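Local coordinates for putative uncharacterized protein (Mycobacterium avium, PDB 2Z6V), which is a sulfotransferase that probably transfers a sulfuryl group from the donor PAPS to an acceptor not yet known, at residues Y229-R232 with Y233-L237; W286-P289 with Q290-V293; R367-L370 with A371-Q375; R321-R325 with I326-R330; L57-D60 with E61-S65. One frame throughout, in Å; residues are numbered along the deposited sequence.

Contact 1. Residues Y229-R232 with Y233-L237; sequences YQKR and YLQVL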
# COMPACT_ATOMS: atom_id res chain seq x y z
N TYR A 229 -2.86 -13.26 6.95
CA TYR A 229 -2.82 -12.31 8.05
C TYR A 229 -3.78 -11.15 7.72
O TYR A 229 -4.55 -10.70 8.58
CB TYR A 229 -1.40 -11.78 8.26
CG TYR A 229 -1.30 -10.73 9.35
CD1 TYR A 229 -1.70 -11.02 10.65
CD2 TYR A 229 -0.85 -9.44 9.06
CE1 TYR A 229 -1.66 -10.04 11.65
CE2 TYR A 229 -0.80 -8.46 10.05
CZ TYR A 229 -1.21 -8.77 11.34
OH TYR A 229 -1.18 -7.81 12.33
N GLN A 230 -3.75 -10.69 6.48
CA GLN A 230 -4.63 -9.59 6.12
C GLN A 230 -6.08 -9.93 6.41
O GLN A 230 -6.81 -9.10 6.96
CB GLN A 230 -4.48 -9.20 4.65
CG GLN A 230 -5.21 -7.92 4.33
CD GLN A 230 -5.18 -7.57 2.87
OE1 GLN A 230 -4.30 -8.03 2.13
NE2 GLN A 230 -6.12 -6.74 2.44
N LYS A 231 -6.51 -11.13 6.03
CA LYS A 231 -7.89 -11.55 6.27
C LYS A 231 -8.26 -11.50 7.76
O LYS A 231 -9.32 -11.01 8.12
CB LYS A 231 -8.12 -12.96 5.70
CG LYS A 231 -9.49 -13.54 6.03
CD LYS A 231 -9.89 -14.62 5.03
CE LYS A 231 -11.30 -15.13 5.30
NZ LYS A 231 -11.97 -15.66 4.08
N ARG A 232 -7.37 -12.01 8.61
CA ARG A 232 -7.61 -11.99 10.05
C ARG A 232 -7.71 -10.54 10.54
O ARG A 232 -8.57 -10.19 11.36
CB ARG A 232 -6.47 -12.70 10.80
CG ARG A 232 -6.49 -14.22 10.68
CD ARG A 232 -5.40 -14.83 11.54
NE ARG A 232 -4.30 -15.34 10.73
CZ ARG A 232 -3.03 -14.97 10.88
NH1 ARG A 232 -2.70 -14.10 11.81
NH2 ARG A 232 -2.10 -15.48 10.09
N TYR A 233 -6.81 -9.70 10.02
CA TYR A 233 -6.79 -8.29 10.36
C TYR A 233 -8.14 -7.69 10.01
O TYR A 233 -8.77 -7.03 10.84
CB TYR A 233 -5.70 -7.59 9.55
CG TYR A 233 -5.12 -6.36 10.19
CD1 TYR A 233 -3.91 -6.43 10.89
CD2 TYR A 233 -5.72 -5.11 10.05
CE1 TYR A 233 -3.30 -5.28 11.42
CE2 TYR A 233 -5.13 -3.95 10.57
CZ TYR A 233 -3.92 -4.05 11.26
OH TYR A 233 -3.31 -2.92 11.77
N LEU A 234 -8.59 -7.91 8.78
CA LEU A 234 -9.87 -7.37 8.34
C LEU A 234 -11.03 -7.94 9.16
O LEU A 234 -12.00 -7.23 9.43
CB LEU A 234 -10.08 -7.65 6.85
CG LEU A 234 -9.04 -6.97 5.96
CD1 LEU A 234 -9.30 -7.33 4.52
CD2 LEU A 234 -9.12 -5.46 6.14
N GLN A 235 -10.93 -9.19 9.59
CA GLN A 235 -12.00 -9.78 10.39
C GLN A 235 -12.09 -9.10 11.76
O GLN A 235 -13.16 -9.04 12.36
CB GLN A 235 -11.79 -11.29 10.54
CG GLN A 235 -12.04 -12.05 9.25
CD GLN A 235 -11.60 -13.49 9.33
OE1 GLN A 235 -10.43 -13.77 9.60
NE2 GLN A 235 -12.53 -14.41 9.11
N VAL A 236 -10.96 -8.60 12.26
CA VAL A 236 -10.94 -7.91 13.54
C VAL A 236 -11.59 -6.53 13.39
O VAL A 236 -12.33 -6.08 14.27
CB VAL A 236 -9.50 -7.74 14.08
CG1 VAL A 236 -9.52 -6.84 15.32
CG2 VAL A 236 -8.90 -9.10 14.39
N LEU A 237 -11.31 -5.85 12.29
CA LEU A 237 -11.88 -4.54 12.07
C LEU A 237 -13.38 -4.64 11.78
O LEU A 237 -14.15 -3.76 12.18
CB LEU A 237 -11.15 -3.82 10.93
CG LEU A 237 -9.66 -3.51 11.16
CD1 LEU A 237 -9.05 -2.92 9.88
CD2 LEU A 237 -9.50 -2.53 12.32
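Tyr229 and Tyr233 meet one helical turn apart because both rings swing away from their backbone nitrogens, with chi1 at 177° and -153°. The rings form an offset edge-to-face pair, planes turned 77° and centroids 5.6 Å apart, with the edge of Tyr233 toward the face of Tyr229. The nearest carbons are Tyr229 CZ and Tyr233 CD1 at 3.6 Å. Both hydroxyls are held elsewhere: Tyr229 OH by Gln197, Tyr233 OH by the carbonyl of Gln139. The first ring also takes a cation-pi contact from Arg87.

Round the helix, Gln230 and Leu234 run side by side, and NE2 of the Gln230 amide lies 3.8 Å from Leu234 CD1 while OE1 bonds to His195. Gln235 slants across Lys231, its OE1 3.7 Å from Lys231 CG; its NE2 is taken by Ala103 O. Beneath these side chains the backbone is regular, with Leu234 N bonded to Gln230 O at 2.8 Å.

The tyrosine side of helix 224-238 packs on helix 70-96 through Val90 and on helix 192-195 through Ile194, while Gln230 and Leu234 turn to strand 244-248 of the parallel sheet, touching Leu247.

Contact 2. Residues W286-P289 with Q290-V293; sequences WRLP and QSLV. With PLM (palmitic acid), chain C.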
# COMPACT_ATOMS: atom_id res chain seq x y z
N TRP A 286 10.78 7.33 -4.66
CA TRP A 286 11.81 6.76 -3.79
C TRP A 286 12.76 7.77 -3.17
O TRP A 286 13.42 7.47 -2.17
CB TRP A 286 12.64 5.73 -4.56
CG TRP A 286 11.92 4.48 -4.91
CD1 TRP A 286 10.79 3.98 -4.33
CD2 TRP A 286 12.32 3.53 -5.90
NE1 TRP A 286 10.47 2.77 -4.88
CE2 TRP A 286 11.39 2.47 -5.85
CE3 TRP A 286 13.37 3.46 -6.82
CZ2 TRP A 286 11.48 1.36 -6.69
CZ3 TRP A 286 13.46 2.35 -7.65
CH2 TRP A 286 12.52 1.32 -7.58
N ARG A 287 12.84 8.96 -3.74
CA ARG A 287 13.74 9.96 -3.21
C ARG A 287 13.46 10.34 -1.76
O ARG A 287 14.39 10.48 -0.97
CB ARG A 287 13.73 11.19 -4.11
CG ARG A 287 14.52 11.00 -5.40
CD ARG A 287 14.42 12.22 -6.27
NE ARG A 287 15.12 12.09 -7.55
CZ ARG A 287 16.45 12.05 -7.68
NH1 ARG A 287 17.24 12.14 -6.62
NH2 ARG A 287 16.98 11.93 -8.89
N LEU A 288 12.19 10.47 -1.41
CA LEU A 288 11.84 10.84 -0.04
C LEU A 288 12.38 9.86 1.01
O LEU A 288 13.12 10.27 1.91
CB LEU A 288 10.32 11.00 0.09
CG LEU A 288 9.77 11.37 1.48
CD1 LEU A 288 10.64 12.44 2.14
CD2 LEU A 288 8.34 11.87 1.33
N PRO A 289 12.03 8.56 0.93
CA PRO A 289 12.59 7.67 1.96
C PRO A 289 14.11 7.53 1.90
O PRO A 289 14.76 7.27 2.91
CB PRO A 289 11.84 6.34 1.74
CG PRO A 289 11.44 6.39 0.32
CD PRO A 289 11.03 7.84 0.12
N GLN A 290 14.68 7.70 0.71
CA GLN A 290 16.14 7.62 0.56
C GLN A 290 16.76 8.77 1.35
O GLN A 290 17.74 8.58 2.05
CB GLN A 290 16.54 7.78 -0.91
CG GLN A 290 16.34 6.55 -1.78
CD GLN A 290 16.42 6.88 -3.27
OE1 GLN A 290 17.07 7.86 -3.66
NE2 GLN A 290 15.77 6.07 -4.10
N SER A 291 16.15 9.95 1.24
CA SER A 291 16.66 11.13 1.93
C SER A 291 16.40 11.12 3.42
O SER A 291 17.07 11.84 4.17
CB SER A 291 16.06 12.40 1.32
OG SER A 291 14.68 12.52 1.61
N LEU A 292 15.45 10.30 3.87
CA LEU A 292 15.14 10.25 5.30
C LEU A 292 16.07 9.36 6.11
O LEU A 292 16.25 9.59 7.30
CB LEU A 292 13.70 9.77 5.52
CG LEU A 292 12.55 10.70 5.11
CD1 LEU A 292 11.23 10.04 5.46
CD2 LEU A 292 12.68 12.05 5.81
N VAL A 293 16.65 8.34 5.48
CA VAL A 293 17.51 7.42 6.23
C VAL A 293 18.83 7.04 5.58
O VAL A 293 19.60 6.28 6.16
CB VAL A 293 16.74 6.11 6.56
CG1 VAL A 293 15.39 6.44 7.18
CG2 VAL A 293 16.56 5.27 5.30
C1 PLM C . 10.03 -0.01 -2.82
O1 PLM C . 10.99 -0.56 -3.42
O2 PLM C . 9.85 0.01 -1.59
C2 PLM C . 8.99 0.71 -3.68
C3 PLM C . 8.51 -0.17 -4.83
C4 PLM C . 7.37 0.48 -5.63
C5 PLM C . 6.14 0.73 -4.75
C6 PLM C . 6.29 2.01 -3.92
C7 PLM C . 5.21 2.07 -2.84
C8 PLM C . 5.52 1.07 -1.72
C9 PLM C . 4.23 0.40 -1.24
CA PLM C . 3.15 1.44 -0.90
CB PLM C . 1.75 0.81 -0.91
CC PLM C . 1.49 0.15 -2.26
CD PLM C . 2.16 -1.22 -2.34
CE PLM C . 2.37 -1.69 -3.78
CF PLM C . 3.37 -0.76 -4.49
CG PLM C . 3.72 -1.27 -5.88
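Gln290 lies back along the carbonyl of Trp286 with the aliphatic part of its side chain, while its own backbone N bonds to that same Trp286 O at 3.2 Å. The residue just before it, Pro289, sits within the short helix and has no N-H to give, although its carbonyl still accepts.

Ser291 comes next round the helix. Its OG, turned back over the main chain at chi1 70°, gives a hydrogen bond to Leu288 O at 2.8 Å, and its amide goes to Arg287 O, so the serine grips two successive carbonyls. Leu288 O also receives a weak bond from Leu292 N, at 3.0 Å. On this flank Leu288 CD1 lies 3.9 Å from Leu292 CG, methyl against methine. Val293 N makes only a weak bond to Pro289 O, 3.4 Å.

The indole of Trp286 leads away from the helix toward a bound palmitic acid, whose C3 is 3.8 Å from Trp286 CZ2 at the ring edge; the closer approach at NE1 is doubtful. The fatty acid is hydrogen-bonded to Gln311.

Helix 287-293 touches helix 301-326, where Met304 and Gln311 meet Trp286 and Gln301 meets Gln290, and helix 70-96, whose Arg75 touches Leu292 and Val293.

Contact 3. Residues R367-L370 with A371-Q375; sequences RNWL and AHHPQ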
# COMPACT_ATOMS: atom_id res chain seq x y z
N ARG A 367 -20.26 13.15 -5.32
CA ARG A 367 -20.24 14.43 -6.03
C ARG A 367 -19.76 15.54 -5.10
O ARG A 367 -19.01 16.42 -5.51
CB ARG A 367 -21.63 14.75 -6.55
CG ARG A 367 -21.89 14.23 -7.94
CD ARG A 367 -23.37 14.17 -8.23
NE ARG A 367 -23.64 13.88 -9.63
CZ ARG A 367 -24.80 13.42 -10.09
NH1 ARG A 367 -25.80 13.19 -9.24
NH2 ARG A 367 -24.97 13.21 -11.39
N ASN A 368 -20.20 15.47 -3.85
CA ASN A 368 -19.80 16.47 -2.87
C ASN A 368 -18.30 16.38 -2.63
O ASN A 368 -17.64 17.40 -2.41
CB ASN A 368 -20.54 16.25 -1.56
CG ASN A 368 -19.89 16.99 -0.41
OD1 ASN A 368 -19.73 18.21 -0.45
ND2 ASN A 368 -19.51 16.26 0.63
N TRP A 369 -17.76 15.16 -2.66
CA TRP A 369 -16.34 14.97 -2.44
C TRP A 369 -15.54 15.56 -3.60
O TRP A 369 -14.59 16.31 -3.38
CB TRP A 369 -16.00 13.48 -2.30
CG TRP A 369 -14.61 13.25 -1.79
CD1 TRP A 369 -14.21 13.22 -0.48
CD2 TRP A 369 -13.41 13.15 -2.57
NE1 TRP A 369 -12.84 13.12 -0.40
CE2 TRP A 369 -12.33 13.07 -1.67
CE3 TRP A 369 -13.16 13.12 -3.95
CZ2 TRP A 369 -11.00 12.96 -2.10
CZ3 TRP A 369 -11.84 13.01 -4.38
CH2 TRP A 369 -10.77 12.94 -3.46
N LEU A 370 -15.93 15.23 -4.82
CA LEU A 370 -15.24 15.73 -6.01
C LEU A 370 -15.25 17.26 -6.11
O LEU A 370 -14.29 17.88 -6.58
CB LEU A 370 -15.87 15.15 -7.28
CG LEU A 370 -15.59 13.69 -7.59
CD1 LEU A 370 -16.58 13.18 -8.63
CD2 LEU A 370 -14.15 13.55 -8.07
N ALA A 371 -16.36 17.86 -5.69
CA ALA A 371 -16.52 19.30 -5.73
C ALA A 371 -15.50 19.97 -4.83
O ALA A 371 -14.95 21.02 -5.15
CB ALA A 371 -17.92 19.68 -5.30
N HIS A 372 -15.24 19.34 -3.68
CA HIS A 372 -14.29 19.88 -2.71
C HIS A 372 -12.87 19.38 -2.90
O HIS A 372 -11.98 19.71 -2.12
CB HIS A 372 -14.78 19.56 -1.30
CG HIS A 372 -16.09 20.19 -0.96
ND1 HIS A 372 -16.72 20.00 0.25
CD2 HIS A 372 -16.88 21.03 -1.67
CE1 HIS A 372 -17.85 20.69 0.28
NE2 HIS A 372 -17.97 21.33 -0.88
N HIS A 373 -12.64 18.58 -3.93
CA HIS A 373 -11.30 18.08 -4.18
C HIS A 373 -10.98 18.07 -5.67
O HIS A 373 -10.94 17.01 -6.31
CB HIS A 373 -11.14 16.67 -3.60
CG HIS A 373 -11.33 16.60 -2.12
ND1 HIS A 373 -12.57 16.46 -1.53
CD2 HIS A 373 -10.44 16.67 -1.10
CE1 HIS A 373 -12.43 16.45 -0.21
NE2 HIS A 373 -11.15 16.58 0.07
N PRO A 374 -10.74 19.26 -6.24
CA PRO A 374 -10.42 19.33 -7.67
C PRO A 374 -9.23 18.44 -7.97
O PRO A 374 -8.34 18.26 -7.14
CB PRO A 374 -10.13 20.81 -7.88
CG PRO A 374 -9.61 21.25 -6.55
CD PRO A 374 -10.56 20.57 -5.59
N GLN A 375 -9.21 17.86 -9.17
CA GLN A 375 -8.13 16.98 -9.57
C GLN A 375 -7.30 17.58 -10.69
O GLN A 375 -7.81 18.35 -11.50
CB GLN A 375 -8.71 15.63 -10.01
CG GLN A 375 -9.73 15.76 -11.13
CD GLN A 375 -10.48 14.46 -11.38
OE1 GLN A 375 -9.87 13.43 -11.66
NE2 GLN A 375 -11.80 14.52 -11.30
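His373 lays its side chain over the indole of Trp369. Its CB comes first, above the six-membered ring in a CH-pi contact, 3.8 Å from the centroid and 13° off the normal. CG follows, 3.7 Å from Trp369 CZ2. ND1 does double duty: it sits over the indole and gives a hydrogen bond to Trp369 O at 2.7 Å, with the oxygen in the imidazole plane. CE1 reaches Trp369 NE1 at 3.4 Å. On the other branch CD2 is nearest Trp369 CZ2, and the tip, NE2, nearest Trp369 NE1, both at 3.9 Å. Imidazole and five-membered indole ring make an offset stack, centroids 3.9 Å apart and planes at 11°. The bond to Trp369 O helps to fix how the imidazole is rotated.

This is the C-terminal end of helix 360-371. His373 N turns to Leu370 O from above the carbonyl plane, and the His373 side chain takes up Trp369 O as the chain leaves the helix.

Asn368 and His372 pair on the exposed side: Asn368 OD1 stands over one imidazole face, 3.2 Å from His372 CE1, with amide and ring planes 80° apart. Tyr124 of helix 120-126 meets the Trp369 ring, while Leu370 packs on Val121 and Met344.

Contact 4. Residues R321-R325 with I326-R330; sequences RARER and IGDER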
# COMPACT_ATOMS: atom_id res chain seq x y z
N ARG A 321 -0.63 -12.62 -16.55
CA ARG A 321 -0.71 -14.07 -16.58
C ARG A 321 -1.97 -14.56 -15.87
O ARG A 321 -2.64 -15.48 -16.35
CB ARG A 321 0.52 -14.70 -15.90
CG ARG A 321 1.83 -14.47 -16.62
CD ARG A 321 1.77 -14.92 -18.09
NE ARG A 321 1.89 -13.78 -18.99
CZ ARG A 321 1.01 -13.47 -19.94
NH1 ARG A 321 -0.06 -14.22 -20.13
NH2 ARG A 321 1.21 -12.40 -20.70
N ALA A 322 -2.29 -13.95 -14.73
CA ALA A 322 -3.47 -14.34 -13.96
C ALA A 322 -4.75 -14.09 -14.74
O ALA A 322 -5.70 -14.86 -14.67
CB ALA A 322 -3.51 -13.59 -12.64
N ARG A 323 -4.75 -12.99 -15.50
CA ARG A 323 -5.90 -12.60 -16.31
C ARG A 323 -6.08 -13.59 -17.46
O ARG A 323 -7.21 -13.95 -17.82
CB ARG A 323 -5.68 -11.19 -16.86
CG ARG A 323 -6.66 -10.75 -17.94
CD ARG A 323 -6.42 -9.30 -18.32
NE ARG A 323 -7.32 -8.85 -19.38
CZ ARG A 323 -7.20 -9.21 -20.65
NH1 ARG A 323 -6.21 -10.02 -21.02
NH2 ARG A 323 -8.07 -8.77 -21.55
N GLU A 324 -4.97 -14.03 -18.04
CA GLU A 324 -5.03 -14.98 -19.14
C GLU A 324 -5.65 -16.29 -18.65
O GLU A 324 -6.40 -16.95 -19.38
CB GLU A 324 -3.62 -15.24 -19.69
CG GLU A 324 -3.57 -16.30 -20.77
CD GLU A 324 -2.22 -16.39 -21.46
OE1 GLU A 324 -1.19 -16.53 -20.76
OE2 GLU A 324 -2.19 -16.34 -22.70
N ARG A 325 -5.37 -16.63 -17.40
CA ARG A 325 -5.87 -17.86 -16.82
C ARG A 325 -7.31 -17.83 -16.33
O ARG A 325 -8.06 -18.77 -16.60
CB ARG A 325 -4.95 -18.30 -15.68
CG ARG A 325 -5.48 -19.47 -14.87
CD ARG A 325 -4.42 -20.00 -13.93
NE ARG A 325 -3.97 -18.99 -12.97
CZ ARG A 325 -4.66 -18.62 -11.90
NH1 ARG A 325 -5.83 -19.18 -11.64
NH2 ARG A 325 -4.17 -17.69 -11.09
N ILE A 326 -7.70 -16.75 -15.64
CA ILE A 326 -9.05 -16.65 -15.09
C ILE A 326 -10.06 -15.83 -15.90
O ILE A 326 -11.26 -15.87 -15.60
CB ILE A 326 -9.01 -16.13 -13.63
CG1 ILE A 326 -8.62 -14.64 -13.61
CG2 ILE A 326 -8.01 -16.96 -12.81
CD1 ILE A 326 -8.49 -14.07 -12.22
N GLY A 327 -9.59 -15.09 -16.90
CA GLY A 327 -10.49 -14.30 -17.72
C GLY A 327 -10.54 -12.81 -17.44
O GLY A 327 -10.40 -12.37 -16.30
N ASP A 328 -10.76 -12.02 -18.49
CA ASP A 328 -10.84 -10.58 -18.34
C ASP A 328 -12.03 -10.13 -17.50
O ASP A 328 -11.98 -9.08 -16.86
CB ASP A 328 -10.95 -9.91 -19.71
CG ASP A 328 -10.89 -8.40 -19.62
OD1 ASP A 328 -9.79 -7.88 -19.33
OD2 ASP A 328 -11.93 -7.74 -19.84
N GLU A 329 -13.09 -10.93 -17.49
CA GLU A 329 -14.29 -10.59 -16.74
C GLU A 329 -14.10 -10.52 -15.21
O GLU A 329 -14.93 -9.97 -14.50
CB GLU A 329 -15.42 -11.57 -17.10
CG GLU A 329 -15.24 -12.98 -16.54
CD GLU A 329 -16.22 -13.98 -17.14
OE1 GLU A 329 -17.28 -13.56 -17.67
OE2 GLU A 329 -15.94 -15.20 -17.07
N ARG A 330 -13.00 -11.08 -14.71
CA ARG A 330 -12.74 -11.05 -13.27
C ARG A 330 -12.18 -9.69 -12.85
O ARG A 330 -11.98 -9.42 -11.67
CB ARG A 330 -11.74 -12.15 -12.88
CG ARG A 330 -12.31 -13.57 -12.89
CD ARG A 330 -13.45 -13.74 -11.89
NE ARG A 330 -13.07 -13.37 -10.53
CZ ARG A 330 -12.21 -14.04 -9.75
NH1 ARG A 330 -11.62 -15.14 -10.20
NH2 ARG A 330 -11.95 -13.61 -8.52
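Ile326 and Ala322 make the closely packed part, held by the backbone bond from Ile326 N to Ala322 O at 2.9 Å. A chi1 of 71° lays Ile326 CG1 along that same carbonyl. Ile326 also rests on Phe331 of strand 331-335, and the buried Ala322 faces helix 256-262, touching Ile256 and Glu257.

The solvent side belongs to Arg325. Its chain bends so that one face of the guanidinium lies against the CG2 branch of Ile326, a flat charged group laid over a methyl. Arg325 NH2 forms a salt bridge with Glu257, which probably helps to hold the guanidinium there.

Arg323 and Asp328 form a separate polar side, running alongside each other in the same direction. The extended arginine offers the NE and NH2 edge of its guanidinium to one carboxylate oxygen, OD1, in a salt bridge; the planes are 70° apart. The exact place of OD1 is less sure, so its distances carry little weight.

Gly327 ends helix 301-326 with a positive phi of 102°, a backbone shape that favours glycine, and its N still reaches Arg323 O at 2.8 Å. A positive-phi glycine at C' is a common helix ending, and here it turns the chain toward strand 331-335.

Contact 5. Residues L57-D60 with E61-S65; sequences LIVD and EVNTS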
# COMPACT_ATOMS: atom_id res chain seq x y z
N LEU A 57 16.26 -10.02 7.08
CA LEU A 57 16.91 -9.43 5.91
C LEU A 57 17.07 -7.93 6.11
O LEU A 57 18.12 -7.36 5.82
CB LEU A 57 16.06 -9.67 4.66
CG LEU A 57 16.07 -11.08 4.08
CD1 LEU A 57 15.13 -11.14 2.88
CD2 LEU A 57 17.50 -11.44 3.66
N ILE A 58 16.01 -7.30 6.59
CA ILE A 58 16.01 -5.86 6.83
C ILE A 58 17.07 -5.50 7.87
O ILE A 58 17.90 -4.61 7.64
CB ILE A 58 14.61 -5.38 7.33
CG1 ILE A 58 13.57 -5.60 6.23
CG2 ILE A 58 14.65 -3.91 7.72
CD1 ILE A 58 12.13 -5.39 6.67
N VAL A 59 17.03 -6.18 9.00
CA VAL A 59 17.97 -5.94 10.10
C VAL A 59 19.42 -6.15 9.70
O VAL A 59 20.29 -5.35 10.04
CB VAL A 59 17.65 -6.85 11.30
CG1 VAL A 59 18.70 -6.67 12.38
CG2 VAL A 59 16.27 -6.52 11.83
N ASP A 60 19.68 -7.23 8.97
CA ASP A 60 21.02 -7.54 8.53
C ASP A 60 21.60 -6.40 7.71
O ASP A 60 22.79 -6.09 7.79
CB ASP A 60 21.04 -8.81 7.70
CG ASP A 60 22.43 -9.18 7.25
OD1 ASP A 60 23.29 -9.42 8.13
OD2 ASP A 60 22.67 -9.22 6.02
N GLU A 61 20.74 -5.76 6.91
CA GLU A 61 21.18 -4.67 6.06
C GLU A 61 21.37 -3.35 6.80
O GLU A 61 22.35 -2.65 6.55
CB GLU A 61 20.21 -4.48 4.90
CG GLU A 61 20.84 -3.77 3.71
CD GLU A 61 19.99 -3.85 2.45
OE1 GLU A 61 19.33 -4.90 2.25
OE2 GLU A 61 20.01 -2.89 1.65
N VAL A 62 20.46 -2.99 7.70
CA VAL A 62 20.62 -1.73 8.42
C VAL A 62 21.86 -1.79 9.31
O VAL A 62 22.44 -0.76 9.64
CB VAL A 62 19.37 -1.38 9.28
CG1 VAL A 62 18.14 -1.29 8.40
CG2 VAL A 62 19.19 -2.39 10.39
N ASN A 63 22.25 -3.00 9.70
CA ASN A 63 23.44 -3.19 10.53
C ASN A 63 24.69 -3.12 9.67
O ASN A 63 25.66 -2.45 10.03
CB ASN A 63 23.42 -4.56 11.23
CG ASN A 63 22.50 -4.61 12.43
OD1 ASN A 63 22.21 -3.58 13.05
ND2 ASN A 63 22.05 -5.81 12.79
N THR A 64 24.67 -3.80 8.53
CA THR A 64 25.83 -3.86 7.64
C THR A 64 26.03 -2.77 6.59
O THR A 64 27.15 -2.32 6.37
CB THR A 64 25.88 -5.22 6.92
OG1 THR A 64 24.73 -5.35 6.06
CG2 THR A 64 25.88 -6.36 7.92
N SER A 65 24.96 -2.35 5.92
CA SER A 65 25.11 -1.33 4.88
C SER A 65 25.59 0.01 5.39
O SER A 65 25.08 0.55 6.38
CB SER A 65 23.80 -1.13 4.12
OG SER A 65 23.98 -0.19 3.08
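Helix 50-64 closes here, in its last turns, and the contact is the i to i+4 pairing of a helix C-terminal end. The backbone keeps its i to i+4 bonds: Val62 N reaches Ile58 O at 3.0 Å, Asn63 N reaches Val59 O at 3.1 Å, and Ser65, the first residue to leave helical angles, still bonds through its N to Glu61 O. Glu61 N is shared, bonding to Leu57 O at 3.3 Å and more weakly to Ile58 O.

On the inner side Ile58 and Val62 face the neighbouring helix 70-96, both touching Val76 there; between them the approach is slight, Ile58 CG2 lying 4.4 Å from Val62 CG1. Val59 and Asn63 lie parallel on one flank, with Val59 CG1 3.5 Å from Asn63 ND2. The other methyl of Val62, CG2, lies beside the Val59 carbonyl.

Asp60 and Glu61 reach toward the region around helix 212-219. Asp60 forms a salt bridge with Arg212 of that helix, and Glu61 bonds to Thr210 in the loop just before it, so the helix end is held against that region by two carboxylates.

Thr64, on the exposed side, brings two donors to Asp60 O. A chi1 of 64° folds its hydroxyl back over the main chain and leaves its methyl CG2 4.0 Å from Asp60 OD1. Thr64 N comes to Asp60 O at 3.1 Å and Thr64 OG1 at 2.7 Å, from opposite faces of the carbonyl plane of Asp60.

In the fold
Along the chain the order is contact 5, contact 1, contact 2, contact 4, contact 3. Contacts 5 and 2 are neighbours, their centres 17 Å apart and nearest atoms about 7 Å, and helix 70-96 touches both of them as well as contact 1. Contacts 1 and 2 lie on opposite sides of the chain's centre, their own centres 30 Å apart. Contact 4 leads into strand 331-335, an outermost strand of the parallel sheet, whereas contact 1 packs on strand 244-248. Contact 3 ends helix 360-371, which packs on helix 343-353; its centre is 44 Å from that of contact 5. Palmitic acid lies beside contact 2, about 10 Å from the side chains of Gln230 in contact 1 and Ile58 in contact 5.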